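Local coordinates for protein Ika8 (Synthetic construct, PDB 6G6P) that has no established natural role, being a synthetic protein built of WD repeats that fold into an eight-bladed beta-propeller, at residues Q6-L11 with V317-I322; K144-V149 with V159-T164; N186-G191 with K198-L203. All coordinates share one frame; numbering follows the deposited sequence.

Overall arrangement
All three contacts join antiparallel strands within blades of the propeller, each blade being a four-stranded sheet. Contact 1 brings the two ends of the chain together: strand 7-11 joins the edge of the sheet formed by strands 298-304, 307-312 and 317-321, so the last blade is completed by the N-terminus and the ring is closed. Contacts 2 and 3 come in that order between those ends. They lie in consecutive blades, each the hairpin of its second and third strands, with centres about 14 Å apart, and V149 and V159 of one pack on V188 and I202 of the other. Contact 1 is about 38 Å and 37 Å from them, centre to centre, across the ring.

Contact 1. Residues Q6-L11 with V317-I322; sequences QELVSL and VKVWYI
Q6 and Y321, and L8 and V319, supply the two direct hydrogen bonds that fasten the N-terminus to the C-terminal strand, the "Velcro" closure familiar from beta-propellers. Y321 N donates to Q6 O at 2.9 Å in a nearly straight bond (166°). L8 N reaches V319 O, also at 2.9 Å, more bent and tilted from the carbonyl plane, where the chain turns a corner. Farther along the strands stand apart, and a water fills in: it accepts from L11 N and donates to V9 O and V317 O.

A CH-pi contact joins E7 and W320. The E7 chain runs extended beside the indole, its CG anti to the carbonyl carbon (chi1 -75°), laying that methylene over one face of the six-membered ring, offset toward its rim, 3.9 Å from the centroid. The carboxylate lies only loosely toward K318, E7 OE2 staying 4.9 Å from K318 NZ. W320 NE1 donates to S310 OG. A serine in place of W320 would probably leave E7 CG without its ring face and S310 OG without its indole donor.

The apolar contacts gather on the other side. V319 CG2 lies 3.4 Å from L8 CB and also meets V9 CG2. L8 CD1 rests on Y321 CB at 3.4 Å, while L11 CD1 touches both V319 CG1 (3.8 Å) and V317 CG1. Behind them, V317 and V319 lean on V309 of strand 307-312, and I42 covers L8, V9 and V319; on the opposite side W320 stacks on H291 and touches I277 of strand 277-281.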
loop_
_atom_site.group_PDB
_atom_site.type_symbol
_atom_site.label_atom_id
_atom_site.label_comp_id
_atom_site.label_asym_id
_atom_site.label_seq_id
_atom_site.Cartn_x
_atom_site.Cartn_y
_atom_site.Cartn_z
ATOM N N GLN A 6 3.194 3.555 24.181
ATOM C CA GLN A 6 2.898 2.189 24.586
ATOM C C GLN A 6 1.889 1.567 23.621
ATOM O O GLN A 6 1.570 2.127 22.568
ATOM C CB GLN A 6 2.386 2.163 26.028
ATOM C CG GLN A 6 3.376 2.715 27.039
ATOM C CD GLN A 6 4.454 1.712 27.400
ATOM O OE1 GLN A 6 4.206 0.508 27.452
ATOM N NE2 GLN A 6 5.661 2.206 27.653
ATOM N N GLU A 7 1.394 0.390 23.990
ATOM C CA GLU A 7 0.408 -0.319 23.191
ATOM C C GLU A 7 -0.988 0.080 23.635
ATOM O O GLU A 7 -1.274 0.129 24.836
ATOM C CB GLU A 7 0.588 -1.831 23.323
ATOM C CG GLU A 7 1.780 -2.372 22.562
ATOM C CD GLU A 7 1.890 -3.880 22.630
ATOM O OE1 GLU A 7 2.999 -4.381 22.903
ATOM O OE2 GLU A 7 0.870 -4.563 22.406
ATOM N N LEU A 8 -1.855 0.374 22.667
ATOM C CA LEU A 8 -3.238 0.660 23.009
ATOM C C LEU A 8 -3.959 -0.607 23.437
ATOM O O LEU A 8 -4.729 -0.597 24.403
ATOM C CB LEU A 8 -3.961 1.296 21.828
ATOM C CG LEU A 8 -4.369 2.762 21.796
ATOM C CD1 LEU A 8 -3.131 3.595 21.757
ATOM C CD2 LEU A 8 -5.247 3.060 20.591
ATOM N N VAL A 9 -3.760 -1.697 22.695
ATOM C CA VAL A 9 -4.637 -2.844 22.869
ATOM C C VAL A 9 -3.798 -4.105 22.640
ATOM O O VAL A 9 -2.753 -4.077 21.985
ATOM C CB VAL A 9 -5.827 -2.750 21.883
ATOM C CG1 VAL A 9 -6.771 -3.820 22.206
ATOM C CG2 VAL A 9 -6.410 -1.352 21.704
ATOM N N SER A 10 -4.221 -5.215 23.242
ATOM C CA SER A 10 -3.830 -6.518 22.712
ATOM C C SER A 10 -4.856 -6.996 21.686
ATOM O O SER A 10 -6.069 -6.851 21.874
ATOM C CB SER A 10 -3.673 -7.572 23.819
ATOM O OG SER A 10 -3.198 -8.795 23.289
ATOM N N LEU A 11 -4.363 -7.563 20.587
ATOM C CA LEU A 11 -5.225 -8.165 19.580
ATOM C C LEU A 11 -4.772 -9.593 19.333
ATOM O O LEU A 11 -3.571 -9.861 19.236
ATOM C CB LEU A 11 -5.216 -7.375 18.266
ATOM C CG LEU A 11 -5.814 -5.968 18.298
ATOM C CD1 LEU A 11 -5.715 -5.307 16.931
ATOM C CD2 LEU A 11 -7.257 -6.011 18.771
ATOM N N VAL A 317 -1.010 -8.857 15.372
ATOM C CA VAL A 317 -1.413 -7.493 15.051
ATOM C C VAL A 317 -1.322 -6.676 16.329
ATOM O O VAL A 317 -1.906 -7.046 17.357
ATOM C CB VAL A 317 -2.835 -7.429 14.459
ATOM C CG1 VAL A 317 -3.157 -6.019 13.978
ATOM C CG2 VAL A 317 -3.006 -8.448 13.325
ATOM N N LYS A 318 -0.577 -5.578 16.263
ATOM C CA LYS A 318 -0.348 -4.703 17.398
ATOM C C LYS A 318 -0.721 -3.281 17.018
ATOM O O LYS A 318 -0.659 -2.902 15.840
ATOM C CB LYS A 318 1.119 -4.760 17.856
ATOM C CG LYS A 318 1.551 -6.140 18.348
ATOM C CD LYS A 318 2.999 -6.143 18.798
ATOM C CE LYS A 318 3.258 -7.284 19.764
ATOM N NZ LYS A 318 2.243 -8.363 19.628
ATOM N N VAL A 319 -1.147 -2.506 18.022
ATOM C CA VAL A 319 -1.524 -1.118 17.793
ATOM C C VAL A 319 -0.895 -0.265 18.899
ATOM O O VAL A 319 -0.920 -0.628 20.086
ATOM C CB VAL A 319 -3.057 -0.919 17.767
ATOM C CG1 VAL A 319 -3.768 -2.001 16.981
ATOM C CG2 VAL A 319 -3.633 -0.695 19.138
ATOM N N TRP A 320 -0.340 0.872 18.518
ATOM C CA TRP A 320 0.478 1.671 19.419
ATOM C C TRP A 320 -0.005 3.119 19.501
ATOM O O TRP A 320 -0.760 3.607 18.655
ATOM C CB TRP A 320 1.953 1.673 18.980
ATOM C CG TRP A 320 2.449 0.352 18.481
ATOM C CD1 TRP A 320 2.200 -0.209 17.263
ATOM C CD2 TRP A 320 3.324 -0.552 19.166
ATOM N NE1 TRP A 320 2.845 -1.414 17.153
ATOM C CE2 TRP A 320 3.545 -1.647 18.307
ATOM C CE3 TRP A 320 3.933 -0.546 20.423
ATOM C CZ2 TRP A 320 4.350 -2.725 18.667
ATOM C CZ3 TRP A 320 4.732 -1.615 20.778
ATOM C CH2 TRP A 320 4.933 -2.690 19.903
ATOM N N TYR A 321 0.464 3.815 20.538
ATOM C CA TYR A 321 0.279 5.255 20.677
ATOM C C TYR A 321 1.619 5.977 20.589
ATOM O O TYR A 321 2.667 5.418 20.921
ATOM C CB TYR A 321 -0.400 5.619 22.004
ATOM C CG TYR A 321 -0.805 7.080 22.109
ATOM C CD1 TYR A 321 -1.955 7.552 21.483
ATOM C CD2 TYR A 321 -0.034 7.987 22.830
ATOM C CE1 TYR A 321 -2.322 8.879 21.576
ATOM C CE2 TYR A 321 -0.395 9.316 22.925
ATOM C CZ TYR A 321 -1.540 9.755 22.297
ATOM O OH TYR A 321 -1.905 11.077 22.390
ATOM N N ILE A 322 1.575 7.230 20.146
ATOM C CA ILE A 322 2.779 8.052 20.073
ATOM C C ILE A 322 2.754 9.126 21.153
ATOM O O ILE A 322 3.387 8.983 22.200
ATOM C CB ILE A 322 2.940 8.688 18.679
ATOM C CG1 ILE A 322 3.321 7.620 17.653
ATOM C CG2 ILE A 322 3.970 9.811 18.718
ATOM C CD1 ILE A 322 3.884 8.180 16.377
HETATM O O HOH W 1 -1.861 -6.378 20.133
#

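Contact 2. Residues K144-V149 with V159-T164; sequences KDNIVV and VWYIGT
N146 packs against Y161 and I162 at the open end of a beta hairpin, strands 147-152 and 157-161, in a WD-repeat propeller blade. It loses more surface here than any other residue of the contact. It is the second of the two central residues in the type I' turn from K144 to I147; both have positive phi, a backbone shape asparagine, like the aspartate before it, tolerates well. With CG anti to the backbone N (chi1 -163°), the amide is carried toward the opposite strand, where OD1 hovers 3.3 Å above the centre of the Y161 ring, the two planes 34° apart. OD1 also lies against I162 CG1, buried without a polar partner. Because amide O and N are hard to tell apart at this resolution, the orientation of the amide, and with it both contacts, may be doubtful.

V148, in the hydrogen-bonded pair with W160, donates from N to W160 O at 3.2 Å, and W160 N returns a bond to V148 O at 3.1 Å. Its side chain lies among L141 and F143 of strand 138-144, a greasy setting that suits a beta-branched residue, and its CB faces the indole at W160 CD1 (3.8 Å). W160 spreads its indole near H131 and E167; the ring was modelled in two conformers, so its finer contacts, this one included, are uncertain.

On the other face V149 and V159 lie side by side, with V149 CG2 3.6 Å from V159 CG1. A last, weak bond runs from I162 N to N146 O at 3.4 Å.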
loop_
_atom_site.group_PDB
_atom_site.type_symbol
_atom_site.label_atom_id
_atom_site.label_comp_id
_atom_site.label_asym_id
_atom_site.label_seq_id
_atom_site.Cartn_x
_atom_site.Cartn_y
_atom_site.Cartn_z
ATOM N N LYS A 144 -7.172 8.267 -8.708
ATOM C CA LYS A 144 -7.606 9.598 -8.299
ATOM C C LYS A 144 -8.279 10.285 -9.476
ATOM O O LYS A 144 -7.732 10.303 -10.582
ATOM C CB LYS A 144 -6.425 10.441 -7.798
ATOM C CG LYS A 144 -6.784 11.840 -7.319
ATOM C CD LYS A 144 -5.743 12.851 -7.803
ATOM C CE LYS A 144 -6.353 14.224 -8.068
ATOM N NZ LYS A 144 -5.322 15.252 -8.408
ATOM N N ASP A 145 -9.469 10.827 -9.232
ATOM C CA ASP A 145 -10.155 11.725 -10.156
ATOM C C ASP A 145 -10.251 11.133 -11.560
ATOM O O ASP A 145 -9.726 11.680 -12.532
ATOM C CB ASP A 145 -9.461 13.087 -10.192
ATOM C CG ASP A 145 -10.227 14.149 -9.437
ATOM O OD1 ASP A 145 -11.364 13.867 -9.003
ATOM O OD2 ASP A 145 -9.694 15.267 -9.288
ATOM N N ASN A 146 -10.913 9.980 -11.650
ATOM C CA ASN A 146 -11.333 9.386 -12.915
ATOM C C ASN A 146 -10.150 8.923 -13.767
ATOM O O ASN A 146 -10.335 8.539 -14.925
ATOM C CB ASN A 146 -12.230 10.386 -13.672
ATOM C CG ASN A 146 -13.051 9.759 -14.797
ATOM O OD1 ASN A 146 -12.527 9.196 -15.754
ATOM N ND2 ASN A 146 -14.366 9.832 -14.652
ATOM N N ILE A 147 -8.925 8.942 -13.240
ATOM C CA ILE A 147 -7.766 8.506 -14.016
ATOM C C ILE A 147 -6.947 7.546 -13.160
ATOM O O ILE A 147 -6.829 7.724 -11.945
ATOM C CB ILE A 147 -6.943 9.712 -14.552
ATOM C CG1 ILE A 147 -6.124 10.458 -13.483
ATOM C CG2 ILE A 147 -7.866 10.683 -15.306
ATOM C CD1 ILE A 147 -4.762 9.856 -13.187
ATOM N N VAL A 148 -6.414 6.506 -13.797
ATOM C CA VAL A 148 -5.697 5.424 -13.127
ATOM C C VAL A 148 -4.236 5.478 -13.546
ATOM O O VAL A 148 -3.926 5.654 -14.729
ATOM C CB VAL A 148 -6.303 4.047 -13.468
ATOM C CG1 VAL A 148 -5.586 2.939 -12.711
ATOM C CG2 VAL A 148 -7.795 4.027 -13.170
ATOM N N VAL A 149 -3.341 5.317 -12.575
ATOM C CA VAL A 149 -1.902 5.261 -12.816
ATOM C C VAL A 149 -1.391 3.944 -12.246
ATOM O O VAL A 149 -1.567 3.671 -11.051
ATOM C CB VAL A 149 -1.168 6.456 -12.187
ATOM C CG1 VAL A 149 0.311 6.427 -12.550
ATOM C CG2 VAL A 149 -1.802 7.765 -12.630
ATOM N N VAL A 159 -0.850 5.630 -17.526
ATOM C CA VAL A 159 -2.010 6.385 -17.069
ATOM C C VAL A 159 -3.067 6.348 -18.165
ATOM O O VAL A 159 -2.749 6.322 -19.359
ATOM C CB VAL A 159 -1.652 7.846 -16.693
ATOM C CG1 VAL A 159 -0.355 7.907 -15.892
ATOM C CG2 VAL A 159 -1.571 8.736 -17.923
ATOM N N TRP A 160 -4.336 6.337 -17.749
ATOM C CA TRP A 160 -5.456 6.217 -18.673
ATOM C C TRP A 160 -6.707 6.839 -18.065
ATOM O O TRP A 160 -6.765 7.141 -16.870
ATOM C CB TRP A 160 -5.755 4.756 -19.057
ATOM C CG TRP A 160 -5.042 3.671 -18.279
ATOM C CD1 TRP A 160 -4.743 3.654 -16.943
ATOM C CD2 TRP A 160 -4.569 2.429 -18.808
ATOM N NE1 TRP A 160 -4.097 2.486 -16.618
ATOM C CE2 TRP A 160 -3.981 1.716 -17.745
ATOM C CE3 TRP A 160 -4.583 1.852 -20.081
ATOM C CZ2 TRP A 160 -3.411 0.460 -17.918
ATOM C CZ3 TRP A 160 -4.017 0.608 -20.249
ATOM C CH2 TRP A 160 -3.440 -0.073 -19.177
ATOM N N TYR A 161 -7.721 7.008 -18.913
ATOM C CA TYR A 161 -9.016 7.557 -18.537
ATOM C C TYR A 161 -10.048 6.433 -18.523
ATOM O O TYR A 161 -10.007 5.539 -19.375
ATOM C CB TYR A 161 -9.408 8.655 -19.535
ATOM C CG TYR A 161 -10.639 9.467 -19.207
ATOM C CD1 TYR A 161 -11.906 9.010 -19.542
ATOM C CD2 TYR A 161 -10.531 10.709 -18.595
ATOM C CE1 TYR A 161 -13.033 9.755 -19.256
ATOM C CE2 TYR A 161 -11.653 11.462 -18.305
ATOM C CZ TYR A 161 -12.902 10.980 -18.639
ATOM O OH TYR A 161 -14.023 11.724 -18.354
ATOM N N ILE A 162 -10.975 6.472 -17.559
ATOM C CA ILE A 162 -11.865 5.326 -17.361
ATOM C C ILE A 162 -12.902 5.237 -18.478
ATOM O O ILE A 162 -13.231 4.142 -18.947
ATOM C CB ILE A 162 -12.530 5.367 -15.967
ATOM C CG1 ILE A 162 -13.634 6.427 -15.880
ATOM C CG2 ILE A 162 -11.487 5.586 -14.880
ATOM C CD1 ILE A 162 -15.044 5.869 -15.899
ATOM N N GLY A 163 -13.430 6.373 -18.926
ATOM C CA GLY A 163 -14.463 6.357 -19.942
ATOM C C GLY A 163 -13.926 6.024 -21.318
ATOM O O GLY A 163 -14.436 5.131 -22.001
ATOM N N THR A 164 -12.883 6.750 -21.730
ATOM C CA THR A 164 -12.290 6.523 -23.042
ATOM C C THR A 164 -11.668 5.134 -23.133
ATOM O O THR A 164 -11.778 4.459 -24.164
ATOM C CB THR A 164 -11.251 7.609 -23.330
ATOM O OG1 THR A 164 -11.915 8.866 -23.512
ATOM C CG2 THR A 164 -10.463 7.291 -24.582
#

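Contact 3. Residues N186-G191 with K198-L203; sequences NIVVSG and KVWDIL
W200 and S190 meet by a side-chain bond that spans the two strands, the distinctive feature of this contact: the indole NE1 donates to S190 OG at 3.1 Å, with an N-H...O angle of 163°, and the hydroxyl oxygen lies close to the plane of the ring, at its edge. S190 OG is also hydrogen-bonded to H174 NE2, giving a hydrogen-bonded Trp-Ser-His network, as in WD40 repeats, which ties the two middle strands of a blade to the loop before them. Serine fits because its small hydroxyl stands between the backbone N and the carbonyl carbon (chi1 61°), turned to the indole, and tryptophan offers one N-H on a broad apolar ring.

The hairpin of strands 187-192 and 197-201 carries this pair. V188 and W200 exchange backbone bonds, as do S190 and K198, whose bonds are 2.9 Å from S190 N to K198 O and 3.0 Å from K198 N to S190 O. At the far end I202 N donates to N186 O almost straight (173°). K198 NZ makes a salt bridge with D210.

The apolar residues divide between the faces. I187 CD1 lies 3.5 Å from V199 CG2 on one; on the other, the V188 and I202 side chains cross at about a right angle, V188 CG2 3.5 Å from I202 CD1, while V188 also touches F183. The beta-branched side chains of I187, V188 and V199 suit extended strands and pack close to the backbone.

D201, the second letter of the WD pair, closes the strand with an Asx turn: its OD1 accepts L203 N at 3.1 Å, approached from above the carboxylate plane.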
loop_
_atom_site.group_PDB
_atom_site.type_symbol
_atom_site.label_atom_id
_atom_site.label_comp_id
_atom_site.label_asym_id
_atom_site.label_seq_id
_atom_site.Cartn_x
_atom_site.Cartn_y
_atom_site.Cartn_z
ATOM N N ASN A 186 -1.187 17.748 -12.228
ATOM C CA ASN A 186 -0.206 18.185 -13.212
ATOM C C ASN A 186 0.925 17.192 -13.442
ATOM O O ASN A 186 1.433 17.106 -14.565
ATOM C CB ASN A 186 0.395 19.532 -12.790
ATOM C CG ASN A 186 -0.146 20.692 -13.602
ATOM O OD1 ASN A 186 0.058 20.765 -14.814
ATOM N ND2 ASN A 186 -0.841 21.607 -12.935
ATOM N N ILE A 187 1.339 16.443 -12.417
ATOM C CA ILE A 187 2.525 15.603 -12.504
ATOM C C ILE A 187 2.232 14.205 -11.969
ATOM O O ILE A 187 1.303 13.990 -11.189
ATOM C CB ILE A 187 3.725 16.215 -11.743
ATOM C CG1 ILE A 187 3.458 16.202 -10.235
ATOM C CG2 ILE A 187 4.024 17.624 -12.237
ATOM C CD1 ILE A 187 4.703 16.222 -9.375
ATOM N N VAL A 188 3.047 13.251 -12.418
ATOM C CA VAL A 188 3.124 11.909 -11.849
ATOM C C VAL A 188 4.506 11.747 -11.239
ATOM O O VAL A 188 5.498 12.205 -11.815
ATOM C CB VAL A 188 2.878 10.807 -12.901
ATOM C CG1 VAL A 188 3.013 9.421 -12.273
ATOM C CG2 VAL A 188 1.518 10.962 -13.542
ATOM N N VAL A 189 4.577 11.096 -10.080
ATOM C CA VAL A 189 5.849 10.715 -9.479
ATOM C C VAL A 189 5.816 9.215 -9.219
ATOM O O VAL A 189 4.836 8.696 -8.673
ATOM C CB VAL A 189 6.142 11.501 -8.184
ATOM C CG1 VAL A 189 4.929 11.520 -7.268
ATOM C CG2 VAL A 189 7.356 10.920 -7.464
ATOM N N SER A 190 6.875 8.518 -9.627
ATOM C CA SER A 190 6.948 7.072 -9.482
ATOM C C SER A 190 8.340 6.676 -9.015
ATOM O O SER A 190 9.324 7.373 -9.280
ATOM C CB SER A 190 6.616 6.352 -10.798
ATOM O OG SER A 190 7.538 6.695 -11.821
ATOM N N GLY A 191 8.411 5.544 -8.319
ATOM C CA GLY A 191 9.676 5.027 -7.834
ATOM C C GLY A 191 9.793 3.527 -7.998
ATOM O O GLY A 191 8.824 2.796 -7.768
ATOM N N LYS A 198 11.211 9.291 -10.575
ATOM C CA LYS A 198 10.998 10.096 -11.770
ATOM C C LYS A 198 9.656 10.808 -11.680
ATOM O O LYS A 198 8.672 10.232 -11.209
ATOM C CB LYS A 198 11.050 9.225 -13.036
ATOM C CG LYS A 198 12.183 8.203 -13.053
ATOM C CD LYS A 198 12.342 7.542 -14.415
ATOM C CE LYS A 198 13.569 6.640 -14.451
ATOM N NZ LYS A 198 14.674 7.218 -15.266
ATOM N N VAL A 199 9.620 12.060 -12.131
ATOM C CA VAL A 199 8.396 12.855 -12.157
ATOM C C VAL A 199 8.034 13.150 -13.607
ATOM O O VAL A 199 8.910 13.430 -14.434
ATOM C CB VAL A 199 8.526 14.155 -11.337
ATOM C CG1 VAL A 199 9.675 14.978 -11.825
ATOM C CG2 VAL A 199 7.250 14.966 -11.414
ATOM N N TRP A 200 6.739 13.085 -13.914
ATOM C CA TRP A 200 6.261 13.138 -15.287
ATOM C C TRP A 200 5.148 14.164 -15.428
ATOM O O TRP A 200 4.154 14.111 -14.696
ATOM C CB TRP A 200 5.749 11.767 -15.740
ATOM C CG TRP A 200 6.574 10.609 -15.267
ATOM C CD1 TRP A 200 6.518 10.006 -14.042
ATOM C CD2 TRP A 200 7.567 9.903 -16.018
ATOM N NE1 TRP A 200 7.422 8.972 -13.985
ATOM C CE2 TRP A 200 8.077 8.888 -15.185
ATOM C CE3 TRP A 200 8.077 10.033 -17.313
ATOM C CZ2 TRP A 200 9.069 8.007 -15.606
ATOM C CZ3 TRP A 200 9.062 9.157 -17.729
ATOM C CH2 TRP A 200 9.550 8.159 -16.877
ATOM N N ASP A 201 5.310 15.081 -16.377
ATOM C CA ASP A 201 4.207 15.925 -16.816
ATOM C C ASP A 201 3.169 15.050 -17.511
ATOM O O ASP A 201 3.466 14.422 -18.531
ATOM C CB ASP A 201 4.729 17.011 -17.755
ATOM C CG ASP A 201 3.673 18.041 -18.126
ATOM O OD1 ASP A 201 2.465 17.773 -17.958
ATOM O OD2 ASP A 201 4.060 19.132 -18.595
ATOM N N ILE A 202 1.950 15.008 -16.963
ATOM C CA ILE A 202 0.947 14.081 -17.483
ATOM C C ILE A 202 0.522 14.461 -18.896
ATOM O O ILE A 202 0.210 13.585 -19.712
ATOM C CB ILE A 202 -0.272 14.016 -16.545
ATOM C CG1 ILE A 202 0.170 13.889 -15.087
ATOM C CG2 ILE A 202 -1.166 12.843 -16.927
ATOM C CD1 ILE A 202 -0.921 13.381 -14.165
ATOM N N LEU A 203 0.496 15.756 -19.211
ATOM C CA LEU A 203 0.026 16.194 -20.522
ATOM C C LEU A 203 0.981 15.752 -21.625
ATOM O O LEU A 203 0.610 14.976 -22.514
ATOM C CB LEU A 203 -0.148 17.715 -20.535
ATOM C CG LEU A 203 -1.491 18.318 -20.109
ATOM C CD1 LEU A 203 -2.043 17.663 -18.847
ATOM C CD2 LEU A 203 -1.355 19.822 -19.918
#